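PDB 4DU5: PfkB from Polaromonas sp. JS666, which probably phosphorylates a sugar or related small substrate at the expense of ATP, as a member of the pfkB family of carbohydrate kinases. Local coordinates for residues Ile292-Leu296 with Asp297-Val301. Residues are numbered along the deposited sequence; the frame is centred on the assembly and turned at random.
Sequences ISALL and DGLGV
D297 and L299 close the C-terminal end of helix 283-296 against S293 and A294, and the CD1 end of L295 meets the residues leading into the next helix. The backbone N of D297 still makes the helical bond to O of S293, at 2.8 Å. With CG beside its own backbone N and anti to its carbonyl carbon (chi1 -84°), the D297 side chain folds back along the last turn. OD2 forms salt bridges to R328 and to R307 of helix 301-316, while a water 3.3 Å from OD1 donates to it and, weakly, to O of L296. With an alanine here, R328 and R307 would probably lose their shared carboxylate, and the helix end its ionic link to both, though R307 would keep its bond to OG of S293.

After D297 the chain turns at G298, whose phi is positive (87°); any side chain there would collide with the carbonyl oxygen of the residue before it. Two bonds return from here into the last turn and define the Schellman motif: a weak one from N of G298 to O of L295, and a firmer one from N of L299 to O of A294, at 3.1 Å. L299 then lays CD1 against CB of A294, 3.7 Å away, and both side chains also touch R307. Farther along, CD1 of L295 lies 3.8 Å from O of L299 and 4.1 Å from CG2 of V301; L295 and V301 also both pack on L248 of strand 248-252.

The Schellman motif thus ends helix 283-296, and a short loop leads to G300, the N-cap of helix 301-316, within the alpha/beta domain of a pfkB-type kinase.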
loop_
_atom_site.group_PDB
_atom_site.type_symbol
_atom_site.label_atom_id
_atom_site.label_comp_id
_atom_site.label_asym_id
_atom_site.label_seq_id
_atom_site.Cartn_x
_atom_site.Cartn_y
_atom_site.Cartn_z
ATOM N N ILE A 292 9.283 30.256 11.961
ATOM C CA ILE A 292 10.482 29.561 12.445
ATOM C C ILE A 292 11.735 30.079 11.733
ATOM O O ILE A 292 12.735 30.440 12.377
ATOM C CB ILE A 292 10.330 28.025 12.311
ATOM C CG1 ILE A 292 9.274 27.519 13.312
ATOM C CG2 ILE A 292 11.702 27.255 12.455
ATOM C CD1 ILE A 292 9.214 26.020 13.370
ATOM N N SER A 293 11.672 30.179 10.417
ATOM C CA SER A 293 12.839 30.650 9.704
ATOM C C SER A 293 13.190 32.102 10.049
ATOM O O SER A 293 14.354 32.430 10.196
ATOM C CB SER A 293 12.698 30.436 8.201
ATOM O OG SER A 293 11.639 31.214 7.688
ATOM N N ALA A 294 12.204 32.982 10.183
ATOM C CA ALA A 294 12.533 34.380 10.492
ATOM C C ALA A 294 13.251 34.537 11.855
ATOM O O ALA A 294 14.284 35.215 11.949
ATOM C CB ALA A 294 11.304 35.255 10.403
ATOM N N LEU A 295 12.723 33.893 12.899
ATOM C CA LEU A 295 13.289 33.998 14.247
ATOM C C LEU A 295 14.705 33.415 14.290
ATOM O O LEU A 295 15.574 33.875 15.026
ATOM C CB LEU A 295 12.402 33.242 15.229
ATOM C CG LEU A 295 11.261 33.782 16.102
ATOM C CD1 LEU A 295 10.905 35.218 15.829
ATOM C CD2 LEU A 295 10.046 32.872 15.903
ATOM N N LEU A 296 14.941 32.382 13.506
ATOM C CA LEU A 296 16.252 31.792 13.468
ATOM C C LEU A 296 17.177 32.634 12.594
ATOM O O LEU A 296 18.382 32.611 12.777
ATOM C CB LEU A 296 16.154 30.339 12.980
ATOM C CG LEU A 296 16.276 29.131 13.943
ATOM C CD1 LEU A 296 16.331 29.463 15.415
ATOM C CD2 LEU A 296 15.187 28.108 13.679
ATOM N N ASP A 297 16.585 33.379 11.663
ATOM C CA ASP A 297 17.268 34.323 10.784
ATOM C C ASP A 297 17.641 35.601 11.544
ATOM O O ASP A 297 18.283 36.499 10.980
ATOM C CB ASP A 297 16.348 34.721 9.607
ATOM C CG ASP A 297 16.372 33.715 8.408
ATOM O OD1 ASP A 297 17.039 32.651 8.432
ATOM O OD2 ASP A 297 15.704 34.000 7.393
ATOM N N GLY A 298 17.219 35.716 12.804
ATOM C CA GLY A 298 17.436 36.958 13.584
ATOM C C GLY A 298 16.416 38.110 13.511
ATOM O O GLY A 298 16.629 39.110 14.142
ATOM N N LEU A 299 15.332 37.992 12.740
ATOM C CA LEU A 299 14.255 38.979 12.747
ATOM C C LEU A 299 13.390 38.943 14.029
ATOM O O LEU A 299 13.310 37.924 14.738
ATOM C CB LEU A 299 13.346 38.781 11.539
ATOM C CG LEU A 299 13.703 39.236 10.109
ATOM C CD1 LEU A 299 12.935 38.356 9.178
ATOM C CD2 LEU A 299 13.375 40.727 9.760
ATOM N N GLY A 300 12.748 40.079 14.325
ATOM C CA GLY A 300 11.909 40.200 15.489
ATOM C C GLY A 300 10.628 39.418 15.299
ATOM O O GLY A 300 10.291 39.007 14.184
ATOM N N VAL A 301 9.909 39.230 16.398
ATOM C CA VAL A 301 8.682 38.504 16.376
ATOM C C VAL A 301 7.688 39.068 15.331
ATOM O O VAL A 301 7.141 38.309 14.515
ATOM C CB VAL A 301 8.110 38.400 17.833
ATOM C CG1 VAL A 301 6.649 37.892 17.878
ATOM C CG2 VAL A 301 9.010 37.521 18.680
HETATM O O HOH W 1 18.903 30.777 10.357
#